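Local coordinates for protein galectin (Danio rerio, PDB 6E20) that binds beta-galactoside-containing glycans as a galectin of the galectin-1 type and probably takes part in innate immune recognition of viral envelope glycoproteins, at residues G14-T18 against G130-K134; F91-F96 against G113-Y117; K24-F30 against E123-R127. All coordinates share one frame. Residues are numbered along the deposited sequence.

Following the chain from its N terminus, residues 14-18 lead into strand 16-23, and contact 1 closes the longest loop by pairing them with the C-terminal residues 130-134. Inside it lies contact 3, where the connection 24-30 between the two sheets of the sandwich meets the corresponding return, 123-127, between strands 116-124 and 126-133. Contact 2, between 91-96 and 113-117, falls within the loop of contact 3, so the three are nested and none cross. Contacts 1 and 3 share strand 126-133, contacts 2 and 3 share strand 116-124. Contacts 2 and 3, with centres about 27 Å apart, join the sheets at opposite sides of the chain's centre.

Contact 1: G14-T18 against G130-K134; sequences GQTLT and GVEIK
An antiparallel strand pairing at the edge that the five-stranded sheet has within one subunit joins residues 14-18 to the C-terminal residues 130-134 in the galectin beta-sandwich. The axes of strands 16-18 and 130-133 approach to 4.7 Å at 168°. Leu17 and Ile133 form a non-hydrogen-bonded pair (CA-CA 4.6 Å), Thr18 and Glu132 a hydrogen-bonded one (CA-CA 5.0 Å). Both strands are extended, and four backbone hydrogen bonds zip them together: Thr16 N to Lys134 O (3.0 Å), Lys134 N to Thr16 O (3.2 Å), Thr18 N to Glu132 O (2.7 Å) and Glu132 N to Thr18 O (3.0 Å). The backbone hydrogen bonds thus reach the last residue, Lys134, whose carboxylate O is an acceptor. A water donates to Glu132 OE1 (2.8 Å) and, weakly, to Thr18 O (2.9 Å). On the buried face Leu17 (chi1 t, chi2 p) brings CD1 within 3.7 Å of both Val131 CG1 and Ile133 CG1; Thr18 and Glu132 occupy the other face. Gln15 (chi1 m) places CG 3.2 Å from Lys134 OXT, while its OE1 accepts from Lys12 N. Leu17, Val131 and Ile133 pack on Met120 of the facing sheet; strand 85-91 flanks residues 16-18, and Gly130, Val131 and Glu132 pair antiparallel with a strand of the second subunit, continuing the sheet across the dimer.

Contact 2: F91-F96 against G113-Y117; sequences FTNEEF and GSEKY
Asn93, Phe91 and Glu115 lose the most surface in this contact, which brings the turn 91-96 against the loop and strand start 113-117. Phe91 (chi1 p) points toward the other segment. Its ring edge meets Ser114 O (CE2 to O, 3.6 Å), and its CZ lies 3.5 Å from Glu115 O. The ring also packs obliquely on that of Tyr117 (chi1 m), with centroids 5.6 Å apart and planes at 36°; Phe91 CE2 to Tyr117 CE2 is 3.7 Å. Phe96 (chi1 m) reaches the same tyrosine, its CZ 3.9 Å from Tyr117 CE2. At the solvent-facing rim Asn93 and Glu115, both chi1 m, start out sideways from their backbones, yet their polar ends converge across the gap; the CA atoms of Asn93 and Gly113 are 5.5 Å apart. A backbone hydrogen bond from Thr92 N to Glu95 O (3.0 Å) closes the turn, and Thr92 OG1 accepts from Glu95 N (3.1 Å), an ST motif. Tyr117 OH accepts weakly from Ser114 N (3.2 Å) and is hydrogen-bonded to Asn110, while Ser114 OG bonds His36. The aromatic cluster fills one end of the core between the two sheets of the galectin beta-sandwich, next to the turn of the beta hairpin formed by strands 85-91 and 95-99.

Contact 3: K24-F30 against E123-R127; sequences KPDSTNF and EGEVR
Glu125, at the centre of an inverse gamma turn between strands 116-124 and 126-133, is gripped by the loop 24-30, which begins as a type I turn from Lys24 to Ser27. Glu125 O accepts from Lys24 N and from Ser27 OG (chi1 t), both at 2.9 Å; Glu125 N donates to Asn29 O (3.2 Å). The Glu125 side chain (chi1 m) reaches Thr28 (chi1 p), whose N and OG1 both donate to Glu125 OE1 at 2.8 Å. Phe30 pairs with Gly124 (CA-CA 4.4 Å) as an antiparallel non-hydrogen-bonded bridge; a CB on Gly124 would clash with Asn29 O. Val126 CG2 sits over one face of the Phe30 ring, 4.2 Å from its centroid, in a CH-pi contact. Arg127 NH1 comes 3.5 Å from Lys24 CA, while its NH2 makes a salt bridge with Asp82. One glutamate thus satisfies loop donors through backbone and carboxylate alike, binding two sheet-to-sheet connections together near the glycan site, where Phe30 O accepts from the ligand-pocket residue Asn46.

Contact 1: G14-T18 against G130-K134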
ATOM      1  N   GLY B  14      -6.609   2.957 -16.658  1.00 31.71           N
ATOM      2  CA  GLY B  14      -7.713   1.985 -16.713  1.00 32.50           C
ATOM      3  C   GLY B  14      -8.003   1.335 -15.375  1.00 33.62           C
ATOM      4  O   GLY B  14      -9.047   0.680 -15.249  1.00 34.10           O
ATOM      5  N   GLN B  15      -7.102   1.439 -14.408  1.00 34.57           N
ATOM      6  CA  GLN B  15      -7.313   0.811 -13.079  1.00 32.81           C
ATOM      7  C   GLN B  15      -7.979   1.840 -12.162  1.00 31.82           C
ATOM      8  O   GLN B  15      -7.898   3.035 -12.452  1.00 30.71           O
ATOM      9  CB  GLN B  15      -5.982   0.355 -12.479  1.00 34.76           C
ATOM     10  CG  GLN B  15      -5.134  -0.494 -13.414  1.00 34.32           C
ATOM     11  CD  GLN B  15      -3.842  -0.922 -12.766  1.00 31.26           C
ATOM     12  OE1 GLN B  15      -2.950  -0.116 -12.539  1.00 32.42           O
ATOM     13  NE2 GLN B  15      -3.725  -2.203 -12.492  1.00 28.94           N
ATOM     14  N   THR B  16      -8.634   1.390 -11.097  1.00 32.94           N
ATOM     15  CA  THR B  16      -9.077   2.294 -10.009  1.00 33.43           C
ATOM     16  C   THR B  16      -8.098   2.121  -8.852  1.00 29.79           C
ATOM     17  O   THR B  16      -7.720   0.971  -8.534  1.00 29.83           O
ATOM     18  CB  THR B  16     -10.530   2.047  -9.590  1.00 37.78           C
ATOM     19  OG1 THR B  16     -11.251   1.609 -10.743  1.00 38.38           O
ATOM     20  CG2 THR B  16     -11.186   3.291  -9.029  1.00 38.29           C
ATOM     21  N   LEU B  17      -7.665   3.240  -8.292  1.00 30.19           N
ATOM     22  CA  LEU B  17      -6.923   3.296  -7.015  1.00 28.93           C
ATOM     23  C   LEU B  17      -7.921   3.644  -5.904  1.00 29.98           C
ATOM     24  O   LEU B  17      -8.531   4.716  -5.996  1.00 29.26           O
ATOM     25  CB  LEU B  17      -5.846   4.358  -7.155  1.00 28.64           C
ATOM     26  CG  LEU B  17      -5.228   4.837  -5.849  1.00 28.42           C
ATOM     27  CD1 LEU B  17      -4.638   3.673  -5.067  1.00 28.19           C
ATOM     28  CD2 LEU B  17      -4.185   5.895  -6.148  1.00 27.34           C
ATOM     29  N   THR B  18      -8.086   2.753  -4.927  1.00 28.02           N
ATOM     30  CA  THR B  18      -8.969   2.934  -3.749  1.00 27.25           C
ATOM     31  C   THR B  18      -8.074   3.220  -2.546  1.00 26.32           C
ATOM     32  O   THR B  18      -7.184   2.414  -2.288  1.00 24.51           O
ATOM     33  CB  THR B  18      -9.918   1.748  -3.565  1.00 28.60           C
ATOM     34  OG1 THR B  18     -10.667   1.616  -4.782  1.00 30.20           O
ATOM     35  CG2 THR B  18     -10.885   1.943  -2.420  1.00 30.34           C
ATOM     36  N   GLY B 130      -5.588   1.671   3.798  1.00 25.92           N
ATOM     37  CA  GLY B 130      -5.775   0.828   2.602  1.00 26.46           C
ATOM     38  C   GLY B 130      -5.338   1.506   1.327  1.00 26.81           C
ATOM     39  O   GLY B 130      -5.685   2.680   1.121  1.00 25.69           O
ATOM     40  N   VAL B 131      -4.558   0.787   0.526  1.00 28.70           N
ATOM     41  CA  VAL B 131      -4.235   1.131  -0.881  1.00 29.82           C
ATOM     42  C   VAL B 131      -4.525  -0.114  -1.712  1.00 30.56           C
ATOM     43  O   VAL B 131      -3.877  -1.162  -1.460  1.00 28.08           O
ATOM     44  CB  VAL B 131      -2.790   1.615  -1.066  1.00 30.09           C
ATOM     45  CG1 VAL B 131      -2.558   2.139  -2.482  1.00 30.56           C
ATOM     46  CG2 VAL B 131      -2.463   2.694  -0.054  1.00 33.55           C
ATOM     47  N   GLU B 132      -5.502   0.008  -2.605  1.00 27.35           N
ATOM     48  CA  GLU B 132      -5.934  -1.064  -3.533  1.00 31.62           C
ATOM     49  C   GLU B 132      -5.888  -0.515  -4.957  1.00 30.08           C
ATOM     50  O   GLU B 132      -6.420   0.593  -5.183  1.00 30.08           O
ATOM     51  CB  GLU B 132      -7.354  -1.525  -3.216  1.00 31.82           C
ATOM     52  CG  GLU B 132      -7.498  -2.102  -1.825  1.00 35.62           C
ATOM     53  CD  GLU B 132      -8.938  -2.262  -1.366  1.00 36.67           C
ATOM     54  OE1 GLU B 132      -9.553  -1.241  -1.015  1.00 40.62           O
ATOM     55  OE2 GLU B 132      -9.439  -3.399  -1.371  1.00 40.95           O
ATOM     56  N   ILE B 133      -5.317  -1.287  -5.878  1.00 32.37           N
ATOM     57  CA  ILE B 133      -5.231  -0.940  -7.325  1.00 33.60           C
ATOM     58  C   ILE B 133      -5.659  -2.177  -8.103  1.00 37.08           C
ATOM     59  O   ILE B 133      -4.989  -3.204  -7.929  1.00 35.52           O
ATOM     60  CB  ILE B 133      -3.811  -0.490  -7.721  1.00 30.85           C
ATOM     61  CG1 ILE B 133      -3.396   0.772  -6.968  1.00 32.27           C
ATOM     62  CG2 ILE B 133      -3.686  -0.313  -9.233  1.00 33.38           C
ATOM     63  CD1 ILE B 133      -1.932   1.127  -7.120  1.00 32.00           C
ATOM     64  N   LYS B 134      -6.718  -2.071  -8.909  1.00 41.06           N
ATOM     65  CA  LYS B 134      -7.112  -3.111  -9.903  1.00 46.09           C
ATOM     66  C   LYS B 134      -7.676  -2.420 -11.147  1.00 46.73           C
ATOM     67  O   LYS B 134      -8.597  -1.639 -11.035  1.00 44.44           O
ATOM     68  CB  LYS B 134      -8.127  -4.083  -9.291  1.00 48.83           C
ATOM     69  CG  LYS B 134      -9.478  -3.463  -8.974  1.00 50.27           C
ATOM     70  CD  LYS B 134     -10.240  -4.192  -7.900  1.00 55.30           C
ATOM     71  CE  LYS B 134     -11.647  -3.654  -7.719  1.00 56.77           C
ATOM     72  NZ  LYS B 134     -12.132  -3.840  -6.328  1.00 55.48           N
ATOM     73  OXT LYS B 134      -7.226  -2.607 -12.271  1.00 48.59           O
TER
HETATM   74  O   HOH W   1      -8.187   1.015   0.044  1.00 24.87           O

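Contact 2: F91-F96 against G113-Y117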
ATOM      1  N   PHE B  91      -7.665   7.075 -13.899  1.00 27.92           N
ATOM      2  CA  PHE B  91      -7.104   8.046 -14.871  1.00 30.68           C
ATOM      3  C   PHE B  91      -6.954   7.474 -16.266  1.00 27.96           C
ATOM      4  O   PHE B  91      -6.936   6.250 -16.484  1.00 29.04           O
ATOM      5  CB  PHE B  91      -5.775   8.640 -14.404  1.00 32.88           C
ATOM      6  CG  PHE B  91      -4.548   7.791 -14.589  1.00 28.78           C
ATOM      7  CD1 PHE B  91      -4.365   6.642 -13.834  1.00 31.43           C
ATOM      8  CD2 PHE B  91      -3.518   8.217 -15.410  1.00 28.69           C
ATOM      9  CE1 PHE B  91      -3.195   5.899 -13.949  1.00 29.06           C
ATOM     10  CE2 PHE B  91      -2.347   7.479 -15.517  1.00 30.85           C
ATOM     11  CZ  PHE B  91      -2.187   6.321 -14.787  1.00 28.93           C
ATOM     12  N   THR B  92      -6.829   8.436 -17.170  1.00 30.49           N
ATOM     13  CA  THR B  92      -6.666   8.283 -18.625  1.00 32.41           C
ATOM     14  C   THR B  92      -5.447   9.135 -18.950  1.00 32.84           C
ATOM     15  O   THR B  92      -5.034   9.899 -18.052  1.00 27.92           O
ATOM     16  CB  THR B  92      -7.949   8.739 -19.339  1.00 35.72           C
ATOM     17  OG1 THR B  92      -8.154  10.113 -18.990  1.00 39.28           O
ATOM     18  CG2 THR B  92      -9.176   7.945 -18.943  1.00 35.34           C
ATOM     19  N   ASN B  93      -4.938   9.064 -20.179  1.00 32.56           N
ATOM     20  CA  ASN B  93      -3.865   9.973 -20.658  1.00 32.84           C
ATOM     21  C   ASN B  93      -4.272  11.418 -20.343  1.00 29.74           C
ATOM     22  O   ASN B  93      -3.378  12.247 -20.082  1.00 30.27           O
ATOM     23  CB  ASN B  93      -3.629   9.840 -22.164  1.00 37.35           C
ATOM     24  CG  ASN B  93      -3.136   8.472 -22.578  1.00 46.74           C
ATOM     25  OD1 ASN B  93      -2.077   8.358 -23.192  1.00 63.02           O
ATOM     26  ND2 ASN B  93      -3.893   7.432 -22.268  1.00 46.07           N
ATOM     27  N   GLU B  94      -5.572  11.721 -20.406  1.00 27.32           N
ATOM     28  CA  GLU B  94      -6.093  13.119 -20.354  1.00 27.09           C
ATOM     29  C   GLU B  94      -6.257  13.577 -18.895  1.00 26.06           C
ATOM     30  O   GLU B  94      -5.877  14.731 -18.595  1.00 27.26           O
ATOM     31  CB  GLU B  94      -7.417  13.250 -21.112  1.00 28.90           C
ATOM     32  CG  GLU B  94      -7.314  12.947 -22.607  1.00 31.86           C
ATOM     33  CD  GLU B  94      -7.181  11.473 -22.959  1.00 33.65           C
ATOM     34  OE1 GLU B  94      -7.750  10.623 -22.236  1.00 31.75           O
ATOM     35  OE2 GLU B  94      -6.498  11.185 -23.950  1.00 37.55           O
ATOM     36  N   GLU B  95      -6.841  12.781 -18.006  1.00 25.30           N
ATOM     37  CA  GLU B  95      -7.153  13.349 -16.656  1.00 29.32           C
ATOM     38  C   GLU B  95      -7.311  12.279 -15.576  1.00 29.11           C
ATOM     39  O   GLU B  95      -7.491  11.087 -15.891  1.00 30.33           O
ATOM     40  CB  GLU B  95      -8.348  14.308 -16.711  1.00 31.50           C
ATOM     41  CG  GLU B  95      -9.672  13.632 -16.935  1.00 30.73           C
ATOM     42  CD  GLU B  95     -10.925  14.499 -16.880  1.00 31.43           C
ATOM     43  OE1 GLU B  95     -11.970  13.889 -16.830  1.00 31.92           O
ATOM     44  OE2 GLU B  95     -10.877  15.759 -16.961  1.00 33.50           O
ATOM     45  N   PHE B  96      -7.185  12.722 -14.322  1.00 26.39           N
ATOM     46  CA  PHE B  96      -7.550  11.939 -13.126  1.00 25.99           C
ATOM     47  C   PHE B  96      -9.015  12.202 -12.805  1.00 26.07           C
ATOM     48  O   PHE B  96      -9.453  13.368 -12.833  1.00 26.64           O
ATOM     49  CB  PHE B  96      -6.698  12.321 -11.921  1.00 24.26           C
ATOM     50  CG  PHE B  96      -5.245  12.045 -12.141  1.00 24.00           C
ATOM     51  CD1 PHE B  96      -4.430  13.001 -12.742  1.00 23.66           C
ATOM     52  CD2 PHE B  96      -4.707  10.817 -11.792  1.00 23.23           C
ATOM     53  CE1 PHE B  96      -3.085  12.753 -12.934  1.00 23.97           C
ATOM     54  CE2 PHE B  96      -3.353  10.583 -11.966  1.00 24.84           C
ATOM     55  CZ  PHE B  96      -2.552  11.548 -12.544  1.00 23.96           C
ATOM     56  N   GLY B 113       1.162  13.470 -18.388  1.00 33.24           N
ATOM     57  CA  GLY B 113       0.822  12.734 -19.623  1.00 34.51           C
ATOM     58  C   GLY B 113       1.130  11.247 -19.567  1.00 36.38           C
ATOM     59  O   GLY B 113       0.734  10.549 -20.529  1.00 33.87           O
ATOM     60  N   SER B 114       1.800  10.742 -18.521  1.00 32.89           N
ATOM     61  CA  SER B 114       2.237   9.320 -18.487  1.00 33.63           C
ATOM     62  C   SER B 114       1.006   8.428 -18.291  1.00 33.89           C
ATOM     63  O   SER B 114      -0.037   8.933 -17.815  1.00 32.37           O
ATOM     64  CB  SER B 114       3.311   9.050 -17.474  1.00 33.79           C
ATOM     65  OG  SER B 114       4.305  10.063 -17.503  1.00 29.23           O
ATOM     66  N   GLU B 115       1.115   7.165 -18.720  1.00 35.10           N
ATOM     67  CA  GLU B 115       0.081   6.109 -18.574  1.00 35.41           C
ATOM     68  C   GLU B 115       0.407   5.190 -17.388  1.00 33.06           C
ATOM     69  O   GLU B 115      -0.419   4.307 -17.111  1.00 29.32           O
ATOM     70  CB  GLU B 115      -0.025   5.302 -19.871  1.00 39.10           C
ATOM     71  CG  GLU B 115      -0.738   6.075 -20.972  1.00 46.98           C
ATOM     72  CD  GLU B 115      -0.618   5.479 -22.362  1.00 49.67           C
ATOM     73  OE1 GLU B 115      -1.243   4.435 -22.593  1.00 51.74           O
ATOM     74  OE2 GLU B 115       0.121   6.057 -23.194  1.00 53.84           O
ATOM     75  N   LYS B 116       1.535   5.397 -16.701  1.00 34.19           N
ATOM     76  CA  LYS B 116       1.916   4.573 -15.525  1.00 34.79           C
ATOM     77  C   LYS B 116       2.697   5.408 -14.513  1.00 30.96           C
ATOM     78  O   LYS B 116       3.649   6.059 -14.914  1.00 32.95           O
ATOM     79  CB  LYS B 116       2.754   3.380 -15.986  1.00 36.99           C
ATOM     80  CG  LYS B 116       2.990   2.302 -14.938  1.00 40.38           C
ATOM     81  CD  LYS B 116       3.657   1.064 -15.512  1.00 40.01           C
ATOM     82  CE  LYS B 116       5.091   1.307 -15.944  1.00 42.27           C
ATOM     83  NZ  LYS B 116       5.598   0.189 -16.771  1.00 43.04           N
ATOM     84  N   TYR B 117       2.318   5.307 -13.236  1.00 31.38           N
ATOM     85  CA  TYR B 117       2.946   5.998 -12.080  1.00 29.85           C
ATOM     86  C   TYR B 117       3.291   4.963 -10.997  1.00 27.51           C
ATOM     87  O   TYR B 117       2.415   4.195 -10.608  1.00 25.74           O
ATOM     88  CB  TYR B 117       1.989   7.088 -11.589  1.00 30.85           C
ATOM     89  CG  TYR B 117       1.794   8.194 -12.597  1.00 30.08           C
ATOM     90  CD1 TYR B 117       2.873   8.964 -12.985  1.00 28.80           C
ATOM     91  CD2 TYR B 117       0.563   8.452 -13.180  1.00 30.27           C
ATOM     92  CE1 TYR B 117       2.739   9.985 -13.902  1.00 29.73           C
ATOM     93  CE2 TYR B 117       0.405   9.484 -14.099  1.00 30.29           C
ATOM     94  CZ  TYR B 117       1.503  10.246 -14.468  1.00 30.10           C
ATOM     95  OH  TYR B 117       1.415  11.248 -15.396  1.00 28.82           O
TER

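Contact 3: K24-F30 against E123-R127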
ATOM      1  N   LYS B  24      -6.104  12.515  10.861  1.00 24.37           N
ATOM      2  CA  LYS B  24      -5.766  12.603  12.307  1.00 28.59           C
ATOM      3  C   LYS B  24      -6.782  13.508  12.992  1.00 27.24           C
ATOM      4  O   LYS B  24      -7.323  14.426  12.375  1.00 26.96           O
ATOM      5  CB  LYS B  24      -4.361  13.152  12.550  1.00 28.61           C
ATOM      6  CG  LYS B  24      -3.231  12.421  11.852  1.00 33.84           C
ATOM      7  CD  LYS B  24      -2.913  11.083  12.421  1.00 40.34           C
ATOM      8  CE  LYS B  24      -1.736  10.408  11.743  1.00 43.39           C
ATOM      9  NZ  LYS B  24      -0.442  11.012  12.133  1.00 48.59           N
ATOM     10  N   PRO B  25      -7.070  13.293  14.293  1.00 26.26           N
ATOM     11  CA  PRO B  25      -8.047  14.123  14.999  1.00 26.02           C
ATOM     12  C   PRO B  25      -7.754  15.628  14.917  1.00 23.49           C
ATOM     13  O   PRO B  25      -8.668  16.394  14.962  1.00 21.30           O
ATOM     14  CB  PRO B  25      -7.981  13.631  16.459  1.00 26.03           C
ATOM     15  CG  PRO B  25      -7.431  12.220  16.358  1.00 27.07           C
ATOM     16  CD  PRO B  25      -6.531  12.211  15.133  1.00 25.85           C
ATOM     17  N   ASP B  26      -6.476  16.005  14.812  1.00 23.19           N
ATOM     18  CA  ASP B  26      -6.022  17.416  14.801  1.00 23.88           C
ATOM     19  C   ASP B  26      -5.555  17.795  13.397  1.00 25.02           C
ATOM     20  O   ASP B  26      -4.858  18.814  13.266  1.00 25.50           O
ATOM     21  CB  ASP B  26      -4.899  17.637  15.829  1.00 24.43           C
ATOM     22  CG  ASP B  26      -3.577  16.955  15.496  1.00 23.74           C
ATOM     23  OD1 ASP B  26      -3.561  16.000  14.674  1.00 24.20           O
ATOM     24  OD2 ASP B  26      -2.580  17.383  16.069  1.00 27.21           O
ATOM     25  N   SER B  27      -5.979  17.066  12.368  1.00 24.84           N
ATOM     26  CA  SER B  27      -5.555  17.337  10.969  1.00 25.71           C
ATOM     27  C   SER B  27      -5.909  18.768  10.539  1.00 23.52           C
ATOM     28  O   SER B  27      -7.049  19.205  10.757  1.00 25.79           O
ATOM     29  CB  SER B  27      -6.127  16.306  10.031  1.00 27.34           C
ATOM     30  OG  SER B  27      -5.644  16.501   8.708  1.00 26.53           O
ATOM     31  N   THR B  28      -4.945  19.493   9.957  1.00 23.40           N
ATOM     32  CA  THR B  28      -5.175  20.800   9.300  1.00 23.96           C
ATOM     33  C   THR B  28      -5.352  20.534   7.811  1.00 22.66           C
ATOM     34  O   THR B  28      -6.016  21.315   7.139  1.00 24.08           O
ATOM     35  CB  THR B  28      -4.039  21.808   9.558  1.00 23.96           C
ATOM     36  OG1 THR B  28      -2.855  21.362   8.889  1.00 23.73           O
ATOM     37  CG2 THR B  28      -3.765  22.004  11.031  1.00 25.71           C
ATOM     38  N   ASN B  29      -4.711  19.488   7.320  1.00 23.31           N
ATOM     39  CA  ASN B  29      -4.689  19.145   5.883  1.00 22.92           C
ATOM     40  C   ASN B  29      -3.941  17.823   5.709  1.00 23.53           C
ATOM     41  O   ASN B  29      -3.218  17.384   6.670  1.00 22.75           O
ATOM     42  CB  ASN B  29      -4.067  20.281   5.056  1.00 25.47           C
ATOM     43  CG  ASN B  29      -2.557  20.324   5.097  1.00 25.99           C
ATOM     44  OD1 ASN B  29      -1.961  20.534   6.165  1.00 28.00           O
ATOM     45  ND2 ASN B  29      -1.938  20.069   3.950  1.00 23.85           N
ATOM     46  N   PHE B  30      -4.039  17.244   4.511  1.00 20.77           N
ATOM     47  CA  PHE B  30      -3.259  16.045   4.116  1.00 22.88           C
ATOM     48  C   PHE B  30      -3.201  16.006   2.606  1.00 22.50           C
ATOM     49  O   PHE B  30      -3.979  16.739   1.994  1.00 25.09           O
ATOM     50  CB  PHE B  30      -3.836  14.751   4.702  1.00 21.49           C
ATOM     51  CG  PHE B  30      -5.208  14.354   4.224  1.00 23.11           C
ATOM     52  CD1 PHE B  30      -6.347  14.760   4.904  1.00 24.59           C
ATOM     53  CD2 PHE B  30      -5.368  13.526   3.116  1.00 25.05           C
ATOM     54  CE1 PHE B  30      -7.612  14.375   4.474  1.00 25.26           C
ATOM     55  CE2 PHE B  30      -6.630  13.150   2.673  1.00 23.12           C
ATOM     56  CZ  PHE B  30      -7.751  13.555   3.369  1.00 25.37           C
ATOM     57  N   GLU B 123       1.066  12.506   2.674  1.00 29.02           N
ATOM     58  CA  GLU B 123       1.773  13.444   3.583  1.00 32.05           C
ATOM     59  C   GLU B 123       0.745  14.214   4.409  1.00 29.64           C
ATOM     60  O   GLU B 123      -0.476  14.252   4.051  1.00 25.72           O
ATOM     61  CB  GLU B 123       2.743  14.337   2.804  1.00 33.89           C
ATOM     62  CG  GLU B 123       2.140  15.597   2.239  1.00 39.52           C
ATOM     63  CD  GLU B 123       2.964  16.210   1.111  1.00 44.48           C
ATOM     64  OE1 GLU B 123       4.212  16.196   1.222  1.00 48.49           O
ATOM     65  OE2 GLU B 123       2.361  16.692   0.118  1.00 40.51           O
ATOM     66  N   GLY B 124       1.215  14.713   5.541  1.00 27.22           N
ATOM     67  CA  GLY B 124       0.382  15.452   6.486  1.00 25.09           C
ATOM     68  C   GLY B 124      -0.379  14.535   7.404  1.00 25.79           C
ATOM     69  O   GLY B 124      -0.062  13.324   7.492  1.00 24.97           O
ATOM     70  N   GLU B 125      -1.379  15.112   8.056  1.00 25.62           N
ATOM     71  CA  GLU B 125      -2.039  14.571   9.265  1.00 27.65           C
ATOM     72  C   GLU B 125      -3.161  13.621   8.829  1.00 26.21           C
ATOM     73  O   GLU B 125      -4.356  13.947   9.003  1.00 25.93           O
ATOM     74  CB  GLU B 125      -2.452  15.771  10.117  1.00 32.29           C
ATOM     75  CG  GLU B 125      -1.269  16.668  10.513  1.00 37.42           C
ATOM     76  CD  GLU B 125      -1.521  18.177  10.610  1.00 44.96           C
ATOM     77  OE1 GLU B 125      -2.253  18.748   9.756  1.00 38.38           O
ATOM     78  OE2 GLU B 125      -0.968  18.801  11.555  1.00 52.15           O
ATOM     79  N   VAL B 126      -2.779  12.443   8.329  1.00 25.64           N
ATOM     80  CA  VAL B 126      -3.711  11.359   7.896  1.00 23.68           C
ATOM     81  C   VAL B 126      -3.061  10.011   8.167  1.00 25.06           C
ATOM     82  O   VAL B 126      -1.851   9.912   8.025  1.00 27.56           O
ATOM     83  CB  VAL B 126      -4.073  11.512   6.413  1.00 21.86           C
ATOM     84  CG1 VAL B 126      -2.873  11.310   5.510  1.00 21.31           C
ATOM     85  CG2 VAL B 126      -5.226  10.614   6.006  1.00 22.22           C
ATOM     86  N   ARG B 127      -3.858   9.004   8.519  1.00 29.89           N
ATOM     87  CA  ARG B 127      -3.388   7.598   8.595  1.00 32.99           C
ATOM     88  C   ARG B 127      -3.969   6.859   7.392  1.00 30.86           C
ATOM     89  O   ARG B 127      -5.187   6.976   7.129  1.00 29.08           O
ATOM     90  CB  ARG B 127      -3.682   6.946   9.951  1.00 39.10           C
ATOM     91  CG  ARG B 127      -5.102   7.075  10.482  1.00 50.76           C
ATOM     92  CD  ARG B 127      -5.146   6.600  11.933  1.00 59.49           C
ATOM     93  NE  ARG B 127      -6.394   6.866  12.643  1.00 68.23           N
ATOM     94  CZ  ARG B 127      -6.841   8.078  12.994  1.00 76.99           C
ATOM     95  NH1 ARG B 127      -6.160   9.167  12.683  1.00 74.53           N
ATOM     96  NH2 ARG B 127      -7.986   8.206  13.643  1.00 79.33           N
TER